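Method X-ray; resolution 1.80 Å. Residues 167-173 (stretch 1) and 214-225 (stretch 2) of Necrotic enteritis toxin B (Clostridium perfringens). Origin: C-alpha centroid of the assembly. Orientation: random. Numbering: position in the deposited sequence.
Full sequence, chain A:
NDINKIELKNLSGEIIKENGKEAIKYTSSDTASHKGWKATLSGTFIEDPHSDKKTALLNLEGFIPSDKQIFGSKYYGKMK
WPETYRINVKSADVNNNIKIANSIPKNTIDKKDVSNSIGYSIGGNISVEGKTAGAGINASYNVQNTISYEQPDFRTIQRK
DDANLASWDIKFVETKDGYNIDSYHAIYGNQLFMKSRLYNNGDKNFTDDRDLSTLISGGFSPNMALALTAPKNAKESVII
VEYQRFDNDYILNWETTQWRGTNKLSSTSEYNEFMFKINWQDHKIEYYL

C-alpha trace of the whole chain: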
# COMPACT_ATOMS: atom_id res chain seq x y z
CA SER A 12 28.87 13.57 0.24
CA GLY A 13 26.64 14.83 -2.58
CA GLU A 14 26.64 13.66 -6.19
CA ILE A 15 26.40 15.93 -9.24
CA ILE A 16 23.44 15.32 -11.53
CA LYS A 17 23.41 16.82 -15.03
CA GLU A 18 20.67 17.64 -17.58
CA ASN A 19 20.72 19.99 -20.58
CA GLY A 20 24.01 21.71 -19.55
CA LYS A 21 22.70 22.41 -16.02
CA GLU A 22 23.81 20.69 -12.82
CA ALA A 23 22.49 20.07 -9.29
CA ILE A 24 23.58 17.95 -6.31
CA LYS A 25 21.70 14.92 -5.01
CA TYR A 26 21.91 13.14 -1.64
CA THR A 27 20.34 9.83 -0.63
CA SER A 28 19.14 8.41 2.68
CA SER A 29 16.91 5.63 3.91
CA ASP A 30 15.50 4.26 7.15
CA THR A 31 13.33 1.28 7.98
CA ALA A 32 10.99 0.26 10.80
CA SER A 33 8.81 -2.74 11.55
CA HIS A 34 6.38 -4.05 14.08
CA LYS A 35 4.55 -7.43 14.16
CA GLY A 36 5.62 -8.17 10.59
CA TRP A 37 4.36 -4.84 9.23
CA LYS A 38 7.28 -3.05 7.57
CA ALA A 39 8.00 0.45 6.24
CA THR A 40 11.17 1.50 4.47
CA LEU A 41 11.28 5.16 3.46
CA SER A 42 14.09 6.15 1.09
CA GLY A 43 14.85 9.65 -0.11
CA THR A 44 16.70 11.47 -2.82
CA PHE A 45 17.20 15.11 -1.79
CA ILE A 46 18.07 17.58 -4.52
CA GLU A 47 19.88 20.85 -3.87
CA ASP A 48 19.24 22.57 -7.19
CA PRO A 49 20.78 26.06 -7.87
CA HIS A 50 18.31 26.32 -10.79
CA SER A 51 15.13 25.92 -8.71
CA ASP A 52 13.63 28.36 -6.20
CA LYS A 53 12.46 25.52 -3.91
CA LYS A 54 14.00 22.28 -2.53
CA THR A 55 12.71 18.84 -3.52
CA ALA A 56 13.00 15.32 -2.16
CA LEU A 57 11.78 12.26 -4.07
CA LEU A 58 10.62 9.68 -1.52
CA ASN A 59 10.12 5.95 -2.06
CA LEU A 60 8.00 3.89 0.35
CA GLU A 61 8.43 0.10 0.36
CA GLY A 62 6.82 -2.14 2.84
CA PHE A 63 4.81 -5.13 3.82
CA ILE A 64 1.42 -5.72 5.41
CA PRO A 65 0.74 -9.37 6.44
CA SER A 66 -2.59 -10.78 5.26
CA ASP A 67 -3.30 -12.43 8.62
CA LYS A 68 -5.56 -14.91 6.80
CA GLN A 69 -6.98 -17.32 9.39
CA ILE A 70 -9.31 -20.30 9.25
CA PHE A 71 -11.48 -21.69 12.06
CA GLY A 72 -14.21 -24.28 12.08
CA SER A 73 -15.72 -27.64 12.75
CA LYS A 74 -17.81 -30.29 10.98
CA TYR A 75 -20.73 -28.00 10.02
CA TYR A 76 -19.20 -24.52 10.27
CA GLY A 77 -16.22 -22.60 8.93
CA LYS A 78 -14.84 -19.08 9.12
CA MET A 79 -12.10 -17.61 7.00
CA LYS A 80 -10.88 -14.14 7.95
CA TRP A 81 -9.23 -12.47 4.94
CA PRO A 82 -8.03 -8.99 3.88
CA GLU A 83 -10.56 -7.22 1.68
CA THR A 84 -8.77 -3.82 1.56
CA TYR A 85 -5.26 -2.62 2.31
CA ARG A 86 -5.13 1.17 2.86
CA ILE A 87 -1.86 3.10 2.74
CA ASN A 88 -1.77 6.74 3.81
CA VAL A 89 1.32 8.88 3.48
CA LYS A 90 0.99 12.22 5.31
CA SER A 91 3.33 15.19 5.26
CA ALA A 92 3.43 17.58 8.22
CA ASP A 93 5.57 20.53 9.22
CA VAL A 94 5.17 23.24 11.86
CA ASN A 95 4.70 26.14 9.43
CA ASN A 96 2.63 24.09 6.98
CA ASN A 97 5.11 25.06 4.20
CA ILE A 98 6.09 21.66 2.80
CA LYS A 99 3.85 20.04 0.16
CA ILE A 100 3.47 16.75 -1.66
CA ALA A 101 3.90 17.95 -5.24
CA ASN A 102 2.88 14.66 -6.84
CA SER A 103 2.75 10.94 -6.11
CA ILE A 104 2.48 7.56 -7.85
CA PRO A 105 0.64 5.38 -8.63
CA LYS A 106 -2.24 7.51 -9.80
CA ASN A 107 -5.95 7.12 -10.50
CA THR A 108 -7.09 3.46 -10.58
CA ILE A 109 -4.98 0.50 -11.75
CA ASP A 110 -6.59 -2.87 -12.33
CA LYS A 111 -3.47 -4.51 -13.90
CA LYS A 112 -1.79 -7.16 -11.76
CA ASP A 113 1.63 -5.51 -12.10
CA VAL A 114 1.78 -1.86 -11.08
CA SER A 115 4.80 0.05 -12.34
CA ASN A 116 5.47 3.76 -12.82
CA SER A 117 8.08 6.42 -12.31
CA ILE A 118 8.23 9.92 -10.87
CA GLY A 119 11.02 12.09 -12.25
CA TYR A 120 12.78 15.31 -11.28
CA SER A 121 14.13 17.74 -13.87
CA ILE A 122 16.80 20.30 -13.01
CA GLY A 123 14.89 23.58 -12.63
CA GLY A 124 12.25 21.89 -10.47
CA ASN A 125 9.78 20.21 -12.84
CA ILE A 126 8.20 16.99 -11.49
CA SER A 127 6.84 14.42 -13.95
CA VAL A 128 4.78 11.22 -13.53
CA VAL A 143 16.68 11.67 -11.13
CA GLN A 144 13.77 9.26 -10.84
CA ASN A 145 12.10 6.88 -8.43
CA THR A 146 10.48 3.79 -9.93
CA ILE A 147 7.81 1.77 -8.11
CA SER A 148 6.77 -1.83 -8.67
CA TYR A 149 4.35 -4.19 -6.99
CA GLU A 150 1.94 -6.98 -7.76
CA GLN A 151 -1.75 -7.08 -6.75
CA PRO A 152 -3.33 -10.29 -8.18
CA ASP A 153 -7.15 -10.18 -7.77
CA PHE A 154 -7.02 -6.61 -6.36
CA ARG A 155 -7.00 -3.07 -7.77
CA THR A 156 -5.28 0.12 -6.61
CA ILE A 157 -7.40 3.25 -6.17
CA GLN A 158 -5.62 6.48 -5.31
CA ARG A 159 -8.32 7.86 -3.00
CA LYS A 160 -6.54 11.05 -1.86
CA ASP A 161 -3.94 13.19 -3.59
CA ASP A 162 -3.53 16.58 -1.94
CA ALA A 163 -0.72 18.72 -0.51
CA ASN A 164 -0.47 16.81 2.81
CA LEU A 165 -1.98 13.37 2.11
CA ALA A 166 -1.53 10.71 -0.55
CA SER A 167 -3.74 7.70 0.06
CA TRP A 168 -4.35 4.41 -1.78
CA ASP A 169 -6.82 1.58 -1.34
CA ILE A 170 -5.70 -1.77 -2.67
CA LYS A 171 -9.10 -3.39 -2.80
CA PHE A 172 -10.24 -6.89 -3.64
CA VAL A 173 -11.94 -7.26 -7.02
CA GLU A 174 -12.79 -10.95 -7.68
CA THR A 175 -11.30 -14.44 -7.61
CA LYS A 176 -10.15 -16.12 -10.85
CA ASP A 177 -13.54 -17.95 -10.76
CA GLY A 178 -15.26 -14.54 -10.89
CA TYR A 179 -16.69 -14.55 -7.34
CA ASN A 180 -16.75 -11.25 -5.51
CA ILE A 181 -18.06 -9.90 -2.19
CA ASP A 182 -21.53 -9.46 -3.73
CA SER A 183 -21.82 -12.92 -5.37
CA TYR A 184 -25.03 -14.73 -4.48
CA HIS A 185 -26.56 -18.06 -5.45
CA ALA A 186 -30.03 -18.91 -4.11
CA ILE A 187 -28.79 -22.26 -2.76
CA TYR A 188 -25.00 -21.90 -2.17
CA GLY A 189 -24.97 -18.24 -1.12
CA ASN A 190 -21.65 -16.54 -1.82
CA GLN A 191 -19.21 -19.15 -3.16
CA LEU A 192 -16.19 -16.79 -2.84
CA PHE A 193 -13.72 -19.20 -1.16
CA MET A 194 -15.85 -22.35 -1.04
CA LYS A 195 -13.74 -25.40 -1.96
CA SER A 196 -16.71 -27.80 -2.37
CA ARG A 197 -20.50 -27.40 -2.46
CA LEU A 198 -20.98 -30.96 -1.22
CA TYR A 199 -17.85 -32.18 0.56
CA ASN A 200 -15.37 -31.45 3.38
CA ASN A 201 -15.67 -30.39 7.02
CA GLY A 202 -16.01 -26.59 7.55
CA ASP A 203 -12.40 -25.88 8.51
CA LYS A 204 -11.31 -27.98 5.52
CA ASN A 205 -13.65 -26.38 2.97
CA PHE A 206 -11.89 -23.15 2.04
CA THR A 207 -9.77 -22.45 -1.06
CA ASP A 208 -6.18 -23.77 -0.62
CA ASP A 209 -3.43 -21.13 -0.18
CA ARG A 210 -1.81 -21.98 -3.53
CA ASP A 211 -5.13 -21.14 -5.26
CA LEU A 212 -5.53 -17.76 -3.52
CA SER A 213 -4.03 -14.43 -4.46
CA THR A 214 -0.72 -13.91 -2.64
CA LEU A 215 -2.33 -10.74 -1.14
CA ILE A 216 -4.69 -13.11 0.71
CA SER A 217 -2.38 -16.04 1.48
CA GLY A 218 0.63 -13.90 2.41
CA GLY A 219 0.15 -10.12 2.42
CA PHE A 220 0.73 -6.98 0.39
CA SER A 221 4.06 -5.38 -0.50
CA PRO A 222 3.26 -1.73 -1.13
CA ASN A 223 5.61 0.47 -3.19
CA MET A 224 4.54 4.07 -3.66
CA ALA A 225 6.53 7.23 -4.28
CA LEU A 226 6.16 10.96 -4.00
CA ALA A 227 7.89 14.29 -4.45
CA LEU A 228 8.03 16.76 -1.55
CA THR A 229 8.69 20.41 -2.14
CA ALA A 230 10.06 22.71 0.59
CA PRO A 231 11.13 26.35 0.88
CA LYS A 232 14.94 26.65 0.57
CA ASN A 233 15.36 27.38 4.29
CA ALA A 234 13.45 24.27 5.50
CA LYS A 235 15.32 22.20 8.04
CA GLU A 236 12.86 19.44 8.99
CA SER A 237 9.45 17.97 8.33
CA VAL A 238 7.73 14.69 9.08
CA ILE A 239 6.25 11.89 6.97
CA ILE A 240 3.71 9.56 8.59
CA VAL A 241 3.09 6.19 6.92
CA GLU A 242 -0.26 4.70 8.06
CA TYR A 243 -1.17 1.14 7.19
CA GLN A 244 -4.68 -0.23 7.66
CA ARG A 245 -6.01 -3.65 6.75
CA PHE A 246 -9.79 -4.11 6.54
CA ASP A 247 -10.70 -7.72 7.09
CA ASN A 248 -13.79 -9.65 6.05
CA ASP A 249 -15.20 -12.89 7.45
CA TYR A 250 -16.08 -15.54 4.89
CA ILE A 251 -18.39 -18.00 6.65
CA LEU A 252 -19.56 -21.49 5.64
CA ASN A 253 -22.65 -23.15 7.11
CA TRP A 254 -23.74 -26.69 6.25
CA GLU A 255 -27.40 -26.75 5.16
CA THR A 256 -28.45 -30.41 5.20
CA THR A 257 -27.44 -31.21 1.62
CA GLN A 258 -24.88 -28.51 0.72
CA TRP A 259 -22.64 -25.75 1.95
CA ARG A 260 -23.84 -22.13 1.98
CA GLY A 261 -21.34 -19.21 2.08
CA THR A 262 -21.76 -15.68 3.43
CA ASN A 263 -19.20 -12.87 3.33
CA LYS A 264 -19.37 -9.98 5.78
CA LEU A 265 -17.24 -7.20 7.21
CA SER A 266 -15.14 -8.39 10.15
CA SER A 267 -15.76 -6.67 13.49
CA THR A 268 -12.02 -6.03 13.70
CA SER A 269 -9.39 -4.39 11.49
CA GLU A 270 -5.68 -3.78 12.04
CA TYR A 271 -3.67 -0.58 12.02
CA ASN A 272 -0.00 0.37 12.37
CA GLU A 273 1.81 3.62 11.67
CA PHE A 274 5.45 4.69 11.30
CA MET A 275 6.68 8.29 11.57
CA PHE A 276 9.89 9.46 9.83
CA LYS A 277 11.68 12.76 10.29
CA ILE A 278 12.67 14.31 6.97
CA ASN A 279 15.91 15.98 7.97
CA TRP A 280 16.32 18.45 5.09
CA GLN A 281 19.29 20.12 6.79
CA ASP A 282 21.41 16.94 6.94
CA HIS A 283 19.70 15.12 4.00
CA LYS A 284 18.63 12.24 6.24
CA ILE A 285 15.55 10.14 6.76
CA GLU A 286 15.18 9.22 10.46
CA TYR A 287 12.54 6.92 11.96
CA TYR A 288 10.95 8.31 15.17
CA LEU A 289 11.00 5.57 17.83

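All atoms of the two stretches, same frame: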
# COMPACT_ATOMS: atom_id res chain seq x y z
N SER A 167 -3.14 8.90 -0.50
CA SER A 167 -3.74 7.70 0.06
C SER A 167 -4.19 6.75 -1.05
O SER A 167 -4.66 7.21 -2.07
CB SER A 167 -4.92 8.07 0.94
OG SER A 167 -5.52 6.88 1.45
N TRP A 168 -4.03 5.45 -0.81
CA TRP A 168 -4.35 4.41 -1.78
C TRP A 168 -5.10 3.28 -1.09
O TRP A 168 -4.72 2.85 -0.01
CB TRP A 168 -3.08 3.80 -2.35
CG TRP A 168 -2.21 4.75 -3.13
CD1 TRP A 168 -2.27 5.00 -4.47
CD2 TRP A 168 -1.15 5.56 -2.61
NE1 TRP A 168 -1.31 5.92 -4.83
CE2 TRP A 168 -0.61 6.28 -3.71
CE3 TRP A 168 -0.60 5.75 -1.33
CZ2 TRP A 168 0.48 7.16 -3.57
CZ3 TRP A 168 0.46 6.65 -1.18
CH2 TRP A 168 0.99 7.34 -2.30
N ASP A 169 -6.18 2.83 -1.73
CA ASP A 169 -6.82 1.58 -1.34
C ASP A 169 -6.45 0.51 -2.35
O ASP A 169 -6.58 0.72 -3.56
CB ASP A 169 -8.34 1.73 -1.32
CG ASP A 169 -8.83 2.35 -0.04
OD1 ASP A 169 -8.02 2.54 0.89
OD2 ASP A 169 -10.04 2.63 0.04
N ILE A 170 -5.95 -0.60 -1.84
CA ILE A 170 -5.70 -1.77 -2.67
C ILE A 170 -6.82 -2.73 -2.27
O ILE A 170 -6.81 -3.33 -1.18
CB ILE A 170 -4.28 -2.34 -2.49
CG1 ILE A 170 -3.25 -1.37 -3.11
CG2 ILE A 170 -4.15 -3.74 -3.14
CD1 ILE A 170 -2.93 -0.17 -2.24
N LYS A 171 -7.81 -2.82 -3.16
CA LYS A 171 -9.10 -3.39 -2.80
C LYS A 171 -9.39 -4.63 -3.63
O LYS A 171 -9.14 -4.67 -4.82
CB LYS A 171 -10.22 -2.35 -3.01
CG LYS A 171 -11.60 -2.81 -2.56
CD LYS A 171 -12.62 -1.64 -2.74
CE LYS A 171 -14.07 -2.06 -2.39
NZ LYS A 171 -14.26 -2.40 -0.92
N PHE A 172 -9.96 -5.63 -2.98
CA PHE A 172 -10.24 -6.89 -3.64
C PHE A 172 -11.26 -6.67 -4.76
O PHE A 172 -12.22 -5.88 -4.60
CB PHE A 172 -10.80 -7.87 -2.61
CG PHE A 172 -11.15 -9.21 -3.20
CD1 PHE A 172 -10.15 -10.11 -3.52
CD2 PHE A 172 -12.49 -9.56 -3.41
CE1 PHE A 172 -10.47 -11.37 -4.08
CE2 PHE A 172 -12.82 -10.79 -3.96
CZ PHE A 172 -11.80 -11.70 -4.29
N VAL A 173 -11.04 -7.35 -5.88
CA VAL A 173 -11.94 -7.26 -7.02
C VAL A 173 -12.76 -8.55 -7.12
O VAL A 173 -13.97 -8.53 -6.90
CB VAL A 173 -11.17 -7.02 -8.35
CG1 VAL A 173 -12.13 -7.05 -9.54
CG2 VAL A 173 -10.44 -5.65 -8.31
N THR A 214 -1.76 -14.10 -3.67
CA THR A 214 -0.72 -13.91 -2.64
C THR A 214 -1.05 -12.77 -1.66
O THR A 214 -0.58 -12.79 -0.53
CB THR A 214 0.68 -13.67 -3.26
OG1 THR A 214 0.65 -12.49 -4.08
CG2 THR A 214 1.08 -14.85 -4.09
N LEU A 215 -1.88 -11.81 -2.06
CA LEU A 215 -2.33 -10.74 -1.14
C LEU A 215 -3.27 -11.28 -0.05
O LEU A 215 -3.45 -10.67 1.01
CB LEU A 215 -3.02 -9.61 -1.92
CG LEU A 215 -2.07 -8.49 -2.39
CD1 LEU A 215 -1.00 -8.97 -3.41
CD2 LEU A 215 -2.92 -7.35 -3.02
N ILE A 216 -3.85 -12.44 -0.31
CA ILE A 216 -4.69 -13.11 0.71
C ILE A 216 -3.90 -14.16 1.49
O ILE A 216 -3.97 -14.24 2.73
CB ILE A 216 -5.97 -13.68 0.07
CG1 ILE A 216 -6.84 -12.51 -0.41
CG2 ILE A 216 -6.76 -14.58 1.05
CD1 ILE A 216 -7.99 -12.91 -1.35
N SER A 217 -3.14 -14.99 0.79
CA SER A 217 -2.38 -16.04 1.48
C SER A 217 -1.19 -15.49 2.27
O SER A 217 -0.84 -16.02 3.31
CB SER A 217 -1.92 -17.09 0.47
OG SER A 217 -1.04 -16.50 -0.47
N GLY A 218 -0.60 -14.40 1.80
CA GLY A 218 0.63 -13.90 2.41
C GLY A 218 0.53 -12.47 2.93
O GLY A 218 0.77 -12.22 4.10
N GLY A 219 0.19 -11.54 2.04
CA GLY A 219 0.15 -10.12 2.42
C GLY A 219 0.49 -9.25 1.23
O GLY A 219 0.68 -9.75 0.10
N PHE A 220 0.54 -7.94 1.47
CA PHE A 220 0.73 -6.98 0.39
C PHE A 220 2.08 -6.31 0.58
O PHE A 220 2.48 -6.01 1.71
CB PHE A 220 -0.42 -5.96 0.38
CG PHE A 220 -0.28 -4.86 -0.64
CD1 PHE A 220 -0.07 -5.16 -1.99
CD2 PHE A 220 -0.39 -3.52 -0.26
CE1 PHE A 220 0.06 -4.15 -2.95
CE2 PHE A 220 -0.26 -2.48 -1.21
CZ PHE A 220 -0.03 -2.81 -2.56
N SER A 221 2.78 -6.08 -0.53
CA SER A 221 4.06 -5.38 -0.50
C SER A 221 3.95 -4.03 -1.19
O SER A 221 4.32 -3.91 -2.36
CB SER A 221 5.17 -6.18 -1.19
OG SER A 221 5.33 -7.44 -0.58
N PRO A 222 3.47 -3.01 -0.47
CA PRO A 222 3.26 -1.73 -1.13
C PRO A 222 4.57 -1.08 -1.60
O PRO A 222 5.62 -1.27 -0.99
CB PRO A 222 2.58 -0.88 -0.05
CG PRO A 222 3.09 -1.47 1.26
CD PRO A 222 3.11 -2.96 0.97
N ASN A 223 4.48 -0.34 -2.70
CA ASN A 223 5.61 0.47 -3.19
C ASN A 223 4.96 1.68 -3.83
O ASN A 223 4.30 1.56 -4.87
CB ASN A 223 6.46 -0.32 -4.20
CG ASN A 223 7.80 0.37 -4.56
OD1 ASN A 223 8.45 -0.02 -5.54
ND2 ASN A 223 8.23 1.39 -3.79
N MET A 224 5.09 2.82 -3.17
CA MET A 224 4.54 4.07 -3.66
C MET A 224 5.65 5.10 -3.59
O MET A 224 6.64 4.91 -2.90
CB MET A 224 3.35 4.56 -2.82
CG MET A 224 2.09 3.75 -2.98
SD MET A 224 2.08 2.24 -1.96
CE MET A 224 0.50 1.54 -2.46
N ALA A 225 5.49 6.20 -4.31
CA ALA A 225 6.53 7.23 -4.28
C ALA A 225 5.92 8.61 -4.38
O ALA A 225 4.82 8.79 -4.91
CB ALA A 225 7.55 6.99 -5.41

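This is a purely apolar, side-chain-to-side-chain contact in which alternate residues of a strand, Trp-168, Ile-170 and Phe-172, pack against a short helix and the strand segments that follow it, with no hydrogen bond crossing between the two stretches. The backbones keep the distance that layered packing needs: CA to CA, Trp-168 lies 9.1 Å from Met-224, Ile-170 lies 8.8 Å from Phe-220, and Phe-172 lies 9.1 Å from Leu-215. At such spacing backbone polar groups cannot pair across the gap, and side chains must fill it. The register also shows that the stretches run in opposite senses, since moving up stretch 1 means moving back down stretch 2.

The first rule is strand alternation. Trp-168 and Ile-170 point their CA-to-CB bonds toward the partner, while Asp-169 and Lys-171, between and after them, point away and bond elsewhere in the structure. Polar and apolar residues are thereby sorted onto two sides of one strand. Phe-172 departs slightly from the pattern: its CA-to-CB bond points sideways, yet with chi1 at t the end of its ring comes nearer to the partner.

At one end, Met-224 lies over a face of the Trp-168 indole. Its CG sits 3.5 Å from the centroid of the six-membered ring of Trp-168, only 2° off the ring normal, so a C-H group that is slightly polarised by the neighbouring sulfur meets the electron-rich face almost squarely. CB of Met-224 is also 3.7 Å from CH2 of Trp-168. The sulfur takes a more oblique place, with Met-224 SD 4.8 Å from that same ring centroid. The indole NE1, meanwhile, is hydrogen-bonded elsewhere in the structure, so the ring's one polar atom is satisfied without help from this contact.

Ile-170 is the hub: of all the residues here it has the most surface covered by the other stretch, and it touches three partners. Its CG1 comes within 3.6 Å of CZ of Phe-220, and its CG2 lies 4.3 Å from the centroid of the Phe-220 ring, 12° off the normal, a CH-pi approach over the face. That same CG2 is 3.8 Å from CD2 of Leu-215, while CD1 of Ile-170 reaches CE of Met-224 at 3.8 Å. A branched aliphatic side chain thus links helix and strand residues of the other stretch. Farther along, CE1 of Phe-172 meets CD1 of Ile-216 at 4.0 Å, a looser contact.

The second stretch passes from helix to strand through two glycines. Gly-218 N and Gly-219 N both donate to Thr-214 O, at 2.8 and 3.0 Å, closing the helix. Gly-218 is the first residue to leave helical angles, and an ideal CB there would crowd Thr-214 O at 3.3 Å. Gly-219 adopts phi/psi of 149/-177, where a CB would jam against the preceding carbonyl oxygen. At Gly-219 the backbone angles by themselves call for glycine; beyond it Phe-220 and Met-224 aim their CA-to-CB bonds at stretch 1.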